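Long-range contacts in probable chitinase A (Chromobacterium violaceum, PDB 4TX8), which probably hydrolyses internal linkages of chitin as a family 18 endochitinase, and carries a small carbohydrate-binding module beside its catalytic domain: residues S122-S127 against W397-D402; G111-F116 against F151-A156. One frame throughout, in Å; residues are numbered along the deposited sequence.

Contact 1 (S122-S127 against W397-D402); sequences SAFPLS and WSINWD
F124 presents the edge of its ring to N400 and I399. The amide of N400 lies beside CD1 and CE1, with ND2 3.5 Å from CE1 of F124 and the two planes turned 54° apart; farther round the rim, F124 CZ meets I399 CG2 at 4.0 Å, apolar carbon on apolar carbon. CG of F124 sits between the backbone N and the carbonyl carbon (chi1 68°), and the ring it carries comes to lie with its edge against the helix. Two waters carry the polar part of the contact. N400 ND2 donates to both: water 1, 3.0 Å from ND2, donates in turn to S122 O, while water 2 accepts from ND2 and also from F124 N. Asparagine suits the place, since its other end, OD1, accepts from H114 N on the neighbouring strand. N400 belongs to helix 399-404, which follows the last strand, 393-397, of the GH18 TIM barrel, whereas F124 lies in the loop after the first, 108-114. S398 is the N-cap of that helix: its OG accepts from W401 N at 3.1 Å, nearly straight at 168°, and the peptide bond joining W397 to S398 is cis. W113 also meets the F124 ring edge-to-face, and R403 makes a cation-pi contact with it.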
ATOM      1  N   SER A 122      -7.308  17.201  -3.366  1.00 25.92           N
ATOM      2  CA  SER A 122      -6.599  17.545  -2.143  1.00 28.51           C
ATOM      3  C   SER A 122      -6.696  16.418  -1.124  1.00 27.98           C
ATOM      4  O   SER A 122      -7.487  15.487  -1.286  1.00 28.31           O
ATOM      5  CB  SER A 122      -7.160  18.833  -1.543  1.00 34.38           C
ATOM      6  OG  SER A 122      -8.415  18.590  -0.934  1.00 40.45           O
ATOM      7  N   ALA A 123      -5.886  16.507  -0.074  1.00 24.71           N
ATOM      8  CA  ALA A 123      -6.011  15.600   1.055  1.00 24.50           C
ATOM      9  C   ALA A 123      -7.366  15.802   1.720  1.00 27.60           C
ATOM     10  O   ALA A 123      -7.998  16.848   1.560  1.00 29.42           O
ATOM     11  CB  ALA A 123      -4.883  15.821   2.054  1.00 24.19           C
ATOM     12  N   PHE A 124      -7.814  14.795   2.458  1.00 25.91           N
ATOM     13  CA  PHE A 124      -9.080  14.874   3.170  1.00 25.90           C
ATOM     14  C   PHE A 124      -8.891  14.310   4.576  1.00 29.31           C
ATOM     15  O   PHE A 124      -7.990  13.501   4.797  1.00 29.13           O
ATOM     16  CB  PHE A 124     -10.178  14.125   2.402  1.00 27.11           C
ATOM     17  CG  PHE A 124      -9.990  12.632   2.361  1.00 27.34           C
ATOM     18  CD1 PHE A 124      -9.135  12.050   1.439  1.00 26.46           C
ATOM     19  CD2 PHE A 124     -10.679  11.811   3.242  1.00 27.07           C
ATOM     20  CE1 PHE A 124      -8.964  10.675   1.401  1.00 25.35           C
ATOM     21  CE2 PHE A 124     -10.513  10.436   3.206  1.00 27.10           C
ATOM     22  CZ  PHE A 124      -9.655   9.868   2.285  1.00 21.82           C
ATOM     23  N   PRO A 125      -9.721  14.755   5.537  1.00 30.25           N
ATOM     24  CA  PRO A 125      -9.588  14.330   6.938  1.00 28.19           C
ATOM     25  C   PRO A 125      -9.556  12.811   7.136  1.00 27.21           C
ATOM     26  O   PRO A 125     -10.343  12.079   6.533  1.00 26.03           O
ATOM     27  CB  PRO A 125     -10.828  14.936   7.597  1.00 27.55           C
ATOM     28  CG  PRO A 125     -11.074  16.184   6.803  1.00 27.23           C
ATOM     29  CD  PRO A 125     -10.735  15.816   5.380  1.00 26.57           C
ATOM     30  N   LEU A 126      -8.641  12.355   7.986  1.00 25.44           N
ATOM     31  CA  LEU A 126      -8.450  10.930   8.250  1.00 27.66           C
ATOM     32  C   LEU A 126      -9.715  10.272   8.802  1.00 29.04           C
ATOM     33  O   LEU A 126      -9.948   9.080   8.597  1.00 30.18           O
ATOM     34  CB  LEU A 126      -7.291  10.726   9.227  1.00 27.39           C
ATOM     35  CG  LEU A 126      -6.809   9.288   9.431  1.00 29.44           C
ATOM     36  CD1 LEU A 126      -5.983   8.824   8.238  1.00 33.11           C
ATOM     37  CD2 LEU A 126      -6.017   9.163  10.719  1.00 32.99           C
ATOM     38  N   SER A 127     -10.529  11.057   9.499  1.00 25.94           N
ATOM     39  CA  SER A 127     -11.783  10.568  10.062  1.00 29.99           C
ATOM     40  C   SER A 127     -12.750  10.041   9.001  1.00 33.09           C
ATOM     41  O   SER A 127     -13.620   9.226   9.299  1.00 34.97           O
ATOM     42  CB  SER A 127     -12.462  11.680  10.864  1.00 33.00           C
ATOM     43  OG  SER A 127     -12.707  12.814  10.045  1.00 35.59           O
ATOM     44  N   TRP A 397      -2.535   1.254  -3.853  1.00 19.44           N
ATOM     45  CA  TRP A 397      -2.414   2.685  -4.063  1.00 21.06           C
ATOM     46  C   TRP A 397      -3.616   3.108  -4.898  1.00 20.94           C
ATOM     47  O   TRP A 397      -3.682   2.757  -6.071  1.00 20.74           O
ATOM     48  CB  TRP A 397      -1.114   3.030  -4.784  1.00 19.24           C
ATOM     49  CG  TRP A 397      -0.865   4.497  -4.922  1.00 21.58           C
ATOM     50  CD1 TRP A 397      -1.231   5.301  -5.963  1.00 21.23           C
ATOM     51  CD2 TRP A 397      -0.190   5.339  -3.982  1.00 21.62           C
ATOM     52  NE1 TRP A 397      -0.824   6.595  -5.728  1.00 21.51           N
ATOM     53  CE2 TRP A 397      -0.185   6.644  -4.516  1.00 22.09           C
ATOM     54  CE3 TRP A 397       0.410   5.116  -2.740  1.00 20.24           C
ATOM     55  CZ2 TRP A 397       0.395   7.721  -3.851  1.00 24.63           C
ATOM     56  CZ3 TRP A 397       0.987   6.191  -2.078  1.00 21.72           C
ATOM     57  CH2 TRP A 397       0.976   7.475  -2.636  1.00 22.52           C
ATOM     58  N   SER A 398      -4.568   3.848  -4.329  1.00 21.70           N
ATOM     59  CA  SER A 398      -4.506   4.377  -2.972  1.00 21.72           C
ATOM     60  C   SER A 398      -5.915   4.599  -2.440  1.00 25.63           C
ATOM     61  O   SER A 398      -6.889   4.496  -3.185  1.00 27.26           O
ATOM     62  CB  SER A 398      -3.744   5.703  -2.945  1.00 21.20           C
ATOM     63  OG  SER A 398      -4.439   6.683  -3.706  1.00 22.32           O
ATOM     64  N   ILE A 399      -6.014   4.926  -1.156  1.00 20.36           N
ATOM     65  CA  ILE A 399      -7.286   5.300  -0.552  1.00 23.15           C
ATOM     66  C   ILE A 399      -7.891   6.518  -1.260  1.00 24.43           C
ATOM     67  O   ILE A 399      -9.086   6.542  -1.568  1.00 25.66           O
ATOM     68  CB  ILE A 399      -7.116   5.593   0.955  1.00 23.67           C
ATOM     69  CG1 ILE A 399      -6.683   4.318   1.689  1.00 19.48           C
ATOM     70  CG2 ILE A 399      -8.398   6.162   1.549  1.00 18.87           C
ATOM     71  CD1 ILE A 399      -6.615   4.460   3.195  1.00 21.02           C
ATOM     72  N   ASN A 400      -7.059   7.516  -1.541  1.00 22.76           N
ATOM     73  CA  ASN A 400      -7.522   8.737  -2.198  1.00 22.59           C
ATOM     74  C   ASN A 400      -8.000   8.514  -3.628  1.00 23.80           C
ATOM     75  O   ASN A 400      -9.036   9.047  -4.025  1.00 23.30           O
ATOM     76  CB  ASN A 400      -6.421   9.792  -2.185  1.00 22.60           C
ATOM     77  CG  ASN A 400      -6.164  10.339  -0.798  1.00 25.05           C
ATOM     78  OD1 ASN A 400      -5.831   9.591   0.121  1.00 20.69           O
ATOM     79  ND2 ASN A 400      -6.317  11.650  -0.638  1.00 19.88           N
ATOM     80  N   TRP A 401      -7.251   7.739  -4.406  1.00 20.56           N
ATOM     81  CA  TRP A 401      -7.675   7.459  -5.771  1.00 22.55           C
ATOM     82  C   TRP A 401      -8.947   6.621  -5.768  1.00 24.49           C
ATOM     83  O   TRP A 401      -9.830   6.826  -6.600  1.00 25.69           O
ATOM     84  CB  TRP A 401      -6.570   6.765  -6.569  1.00 20.92           C
ATOM     85  CG  TRP A 401      -5.614   7.738  -7.176  1.00 21.54           C
ATOM     86  CD1 TRP A 401      -4.290   7.880  -6.886  1.00 22.23           C
ATOM     87  CD2 TRP A 401      -5.918   8.732  -8.164  1.00 24.49           C
ATOM     88  NE1 TRP A 401      -3.745   8.892  -7.643  1.00 25.06           N
ATOM     89  CE2 TRP A 401      -4.726   9.432  -8.435  1.00 25.02           C
ATOM     90  CE3 TRP A 401      -7.083   9.092  -8.852  1.00 26.94           C
ATOM     91  CZ2 TRP A 401      -4.664  10.473  -9.359  1.00 25.27           C
ATOM     92  CZ3 TRP A 401      -7.019  10.129  -9.771  1.00 27.51           C
ATOM     93  CH2 TRP A 401      -5.819  10.805 -10.017  1.00 26.03           C
ATOM     94  N   ASP A 402      -9.046   5.693  -4.820  1.00 23.96           N
ATOM     95  CA  ASP A 402     -10.251   4.880  -4.694  1.00 24.85           C
ATOM     96  C   ASP A 402     -11.460   5.747  -4.352  1.00 26.20           C
ATOM     97  O   ASP A 402     -12.543   5.567  -4.908  1.00 26.89           O
ATOM     98  CB  ASP A 402     -10.067   3.793  -3.634  1.00 21.15           C
ATOM     99  CG  ASP A 402     -11.365   3.078  -3.310  1.00 23.42           C
ATOM    100  OD1 ASP A 402     -11.805   2.245  -4.130  1.00 23.35           O
ATOM    101  OD2 ASP A 402     -11.949   3.358  -2.242  1.00 24.64           O
TER
HETATM  102  O   HOH W   1      -7.626  13.262  -2.858  1.00 22.69           O
HETATM  103  O   HOH W   2      -5.919  12.398   2.261  1.00 21.16           O

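Contact 2 (G111-F116 against F151-A156); sequences GYWHNF and FTLDPA
N115 and the backbone of F151-A156 are joined by two hydrogen bonds made by a single side-chain amide, one donated and one accepted. N115 ND2 donates to T152 O at 2.9 Å with an angle of 166°, the acceptor lying close to the amide plane; N115 OD1 accepts from D154 N, also at 2.9 Å, in an equally straight bond. Asparagine suits this place because it offers a donor and an acceptor side by side, here matched to a carbonyl and an N-H two residues apart. With CG anti to the backbone N (chi1 -175°), the amide is carried out to the loop, and gripping both ends of it fixes its rotation. N115 is also the centre of an inverse gamma turn, where the chain bends as it leaves strand 108-114, the first strand of the TIM barrel of this GH18 domain; the facing loop runs from the short strand 149-150 to helix 160-171. In that loop D154 OD1 accepts from A156 N at 2.9 Å, closing an Asx turn, while OD2 lies 3.3 Å from F116 CA. Apolar groups pack round the amide. At its nitrogen, F151 brings CE1 to 3.5 Å from N115 ND2, with ring and amide planes 26° apart. L153 CD1 touches both N115 OD1 and the edge of the W113 indole, reaching CH2 of W113 at 4.0 Å; the leucine and tryptophan side chains cross at about a right angle. Farther out, W113 NE1 donates to F124 O, and F151 meets Y210 edge-to-face.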
ATOM      1  N   GLY A 111      -4.440   0.360   2.480  1.00 19.64           N
ATOM      2  CA  GLY A 111      -4.427   1.453   1.524  1.00 17.43           C
ATOM      3  C   GLY A 111      -3.625   2.654   1.983  1.00 22.92           C
ATOM      4  O   GLY A 111      -3.470   2.889   3.185  1.00 22.57           O
ATOM      5  N   TYR A 112      -3.115   3.417   1.020  1.00 20.09           N
ATOM      6  CA  TYR A 112      -2.340   4.615   1.319  1.00 22.66           C
ATOM      7  C   TYR A 112      -3.215   5.863   1.305  1.00 25.53           C
ATOM      8  O   TYR A 112      -3.993   6.083   0.377  1.00 23.57           O
ATOM      9  CB  TYR A 112      -1.188   4.779   0.325  1.00 18.68           C
ATOM     10  CG  TYR A 112      -0.069   3.782   0.512  1.00 19.56           C
ATOM     11  CD1 TYR A 112      -0.175   2.485   0.020  1.00 20.48           C
ATOM     12  CD2 TYR A 112       1.090   4.135   1.196  1.00 18.92           C
ATOM     13  CE1 TYR A 112       0.846   1.567   0.199  1.00 23.21           C
ATOM     14  CE2 TYR A 112       2.119   3.226   1.375  1.00 19.73           C
ATOM     15  CZ  TYR A 112       1.989   1.944   0.879  1.00 22.95           C
ATOM     16  OH  TYR A 112       3.010   1.042   1.059  1.00 22.36           O
ATOM     17  N   TRP A 113      -3.066   6.672   2.348  1.00 23.04           N
ATOM     18  CA  TRP A 113      -3.787   7.928   2.501  1.00 21.80           C
ATOM     19  C   TRP A 113      -2.851   9.088   2.146  1.00 22.71           C
ATOM     20  O   TRP A 113      -1.793   9.242   2.756  1.00 24.44           O
ATOM     21  CB  TRP A 113      -4.315   8.038   3.939  1.00 19.55           C
ATOM     22  CG  TRP A 113      -4.991   9.326   4.318  1.00 23.30           C
ATOM     23  CD1 TRP A 113      -6.310   9.639   4.161  1.00 24.62           C
ATOM     24  CD2 TRP A 113      -4.386  10.450   4.970  1.00 23.03           C
ATOM     25  NE1 TRP A 113      -6.561  10.898   4.658  1.00 24.97           N
ATOM     26  CE2 TRP A 113      -5.395  11.417   5.159  1.00 22.17           C
ATOM     27  CE3 TRP A 113      -3.088  10.737   5.403  1.00 27.46           C
ATOM     28  CZ2 TRP A 113      -5.147  12.650   5.761  1.00 23.77           C
ATOM     29  CZ3 TRP A 113      -2.841  11.966   6.002  1.00 31.54           C
ATOM     30  CH2 TRP A 113      -3.867  12.906   6.175  1.00 26.31           C
ATOM     31  N   HIS A 114      -3.226   9.884   1.144  1.00 24.68           N
ATOM     32  CA  HIS A 114      -2.377  10.986   0.676  1.00 24.68           C
ATOM     33  C   HIS A 114      -2.245  12.100   1.709  1.00 23.07           C
ATOM     34  O   HIS A 114      -3.218  12.797   1.997  1.00 24.44           O
ATOM     35  CB  HIS A 114      -2.922  11.605  -0.619  1.00 20.67           C
ATOM     36  CG  HIS A 114      -3.005  10.660  -1.777  1.00 24.02           C
ATOM     37  ND1 HIS A 114      -3.389  11.071  -3.036  1.00 21.31           N
ATOM     38  CD2 HIS A 114      -2.763   9.331  -1.873  1.00 27.61           C
ATOM     39  CE1 HIS A 114      -3.378  10.036  -3.857  1.00 25.58           C
ATOM     40  NE2 HIS A 114      -3.001   8.969  -3.177  1.00 23.98           N
ATOM     41  N   ASN A 115      -1.042  12.289   2.240  1.00 18.04           N
ATOM     42  CA  ASN A 115      -0.761  13.454   3.073  1.00 19.57           C
ATOM     43  C   ASN A 115      -0.307  14.610   2.181  1.00 23.48           C
ATOM     44  O   ASN A 115       0.676  15.294   2.468  1.00 23.16           O
ATOM     45  CB  ASN A 115       0.300  13.128   4.129  1.00 18.15           C
ATOM     46  CG  ASN A 115       0.545  14.276   5.092  1.00 25.66           C
ATOM     47  OD1 ASN A 115      -0.392  14.930   5.549  1.00 24.64           O
ATOM     48  ND2 ASN A 115       1.812  14.543   5.380  1.00 25.91           N
ATOM     49  N   PHE A 116      -1.034  14.807   1.084  1.00 25.65           N
ATOM     50  CA  PHE A 116      -0.674  15.797   0.076  1.00 26.82           C
ATOM     51  C   PHE A 116      -1.791  15.947  -0.951  1.00 29.87           C
ATOM     52  O   PHE A 116      -2.749  15.172  -0.953  1.00 23.47           O
ATOM     53  CB  PHE A 116       0.637  15.410  -0.626  1.00 24.44           C
ATOM     54  CG  PHE A 116       0.622  14.034  -1.246  1.00 24.08           C
ATOM     55  CD1 PHE A 116       0.996  12.918  -0.506  1.00 20.43           C
ATOM     56  CD2 PHE A 116       0.249  13.858  -2.570  1.00 24.46           C
ATOM     57  CE1 PHE A 116       0.990  11.650  -1.074  1.00 22.35           C
ATOM     58  CE2 PHE A 116       0.239  12.593  -3.144  1.00 23.45           C
ATOM     59  CZ  PHE A 116       0.611  11.488  -2.396  1.00 23.18           C
ATOM     60  N   PHE A 151       7.811  14.644  10.016  1.00 33.40           N
ATOM     61  CA  PHE A 151       6.446  14.528   9.522  1.00 30.93           C
ATOM     62  C   PHE A 151       5.701  15.841   9.692  1.00 32.52           C
ATOM     63  O   PHE A 151       5.723  16.439  10.767  1.00 29.17           O
ATOM     64  CB  PHE A 151       5.688  13.412  10.244  1.00 28.26           C
ATOM     65  CG  PHE A 151       4.239  13.330   9.862  1.00 29.60           C
ATOM     66  CD1 PHE A 151       3.861  12.803   8.633  1.00 28.89           C
ATOM     67  CD2 PHE A 151       3.255  13.791  10.721  1.00 31.66           C
ATOM     68  CE1 PHE A 151       2.527  12.731   8.270  1.00 30.73           C
ATOM     69  CE2 PHE A 151       1.919  13.724  10.366  1.00 32.40           C
ATOM     70  CZ  PHE A 151       1.554  13.192   9.135  1.00 32.27           C
ATOM     71  N   THR A 152       5.043  16.282   8.627  1.00 31.64           N
ATOM     72  CA  THR A 152       4.231  17.488   8.680  1.00 34.28           C
ATOM     73  C   THR A 152       2.880  17.239   8.017  1.00 34.07           C
ATOM     74  O   THR A 152       2.810  16.830   6.858  1.00 34.62           O
ATOM     75  CB  THR A 152       4.926  18.672   7.997  1.00 35.88           C
ATOM     76  OG1 THR A 152       6.275  18.771   8.471  1.00 41.40           O
ATOM     77  CG2 THR A 152       4.185  19.966   8.298  1.00 34.33           C
ATOM     78  N   LEU A 153       1.810  17.486   8.762  1.00 33.07           N
ATOM     79  CA  LEU A 153       0.461  17.217   8.284  1.00 31.65           C
ATOM     80  C   LEU A 153       0.010  18.221   7.230  1.00 31.65           C
ATOM     81  O   LEU A 153       0.224  19.423   7.375  1.00 28.42           O
ATOM     82  CB  LEU A 153      -0.518  17.229   9.454  1.00 31.96           C
ATOM     83  CG  LEU A 153      -1.980  16.947   9.118  1.00 31.88           C
ATOM     84  CD1 LEU A 153      -2.166  15.491   8.722  1.00 26.11           C
ATOM     85  CD2 LEU A 153      -2.865  17.309  10.293  1.00 33.88           C
ATOM     86  N   ASP A 154      -0.616  17.719   6.168  1.00 27.73           N
ATOM     87  CA  ASP A 154      -1.280  18.585   5.201  1.00 30.77           C
ATOM     88  C   ASP A 154      -2.476  19.230   5.894  1.00 32.30           C
ATOM     89  O   ASP A 154      -3.346  18.528   6.409  1.00 33.10           O
ATOM     90  CB  ASP A 154      -1.714  17.789   3.962  1.00 31.41           C
ATOM     91  CG  ASP A 154      -2.237  18.677   2.837  1.00 33.14           C
ATOM     92  OD1 ASP A 154      -3.104  19.537   3.091  1.00 35.52           O
ATOM     93  OD2 ASP A 154      -1.780  18.511   1.688  1.00 36.62           O
ATOM     94  N   PRO A 155      -2.522  20.571   5.914  1.00 36.27           N
ATOM     95  CA  PRO A 155      -3.563  21.310   6.641  1.00 38.14           C
ATOM     96  C   PRO A 155      -4.985  20.985   6.180  1.00 34.09           C
ATOM     97  O   PRO A 155      -5.925  21.165   6.952  1.00 36.75           O
ATOM     98  CB  PRO A 155      -3.221  22.780   6.357  1.00 39.35           C
ATOM     99  CG  PRO A 155      -2.370  22.747   5.128  1.00 42.09           C
ATOM    100  CD  PRO A 155      -1.585  21.477   5.228  1.00 38.27           C
ATOM    101  N   ALA A 156      -5.138  20.504   4.952  1.00 31.55           N
ATOM    102  CA  ALA A 156      -6.454  20.116   4.452  1.00 32.88           C
ATOM    103  C   ALA A 156      -7.033  18.936   5.241  1.00 37.37           C
ATOM    104  O   ALA A 156      -8.237  18.685   5.200  1.00 39.89           O
ATOM    105  CB  ALA A 156      -6.378  19.778   2.974  1.00 29.95           C
TER

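Overall arrangement
From the N terminus, G111-F116 takes in the end of strand 108-114 and the turn after it; S122-S127 follows in the next loop. After strand 135-143 and its short antiparallel partner, the chain returns at F151-A156 to close the small loop of contact 2, 34 residues intervening. Contact 1 closes a far longer one: most of the barrel's other strands and helices pass before W397-D402, at the end of strand 393-397, arrives. The segments alternate along the chain, so the two closures cross. Their centres lie about 8 Å apart, and they touch directly: Y112 O lies 2.8 Å from I399 N, a probable hydrogen bond. Strand 108-114, part of contact 2, is thus tied both to the loop before helix 160-171 and to the barrel-closing strand 393-397 and the start of helix 399-404.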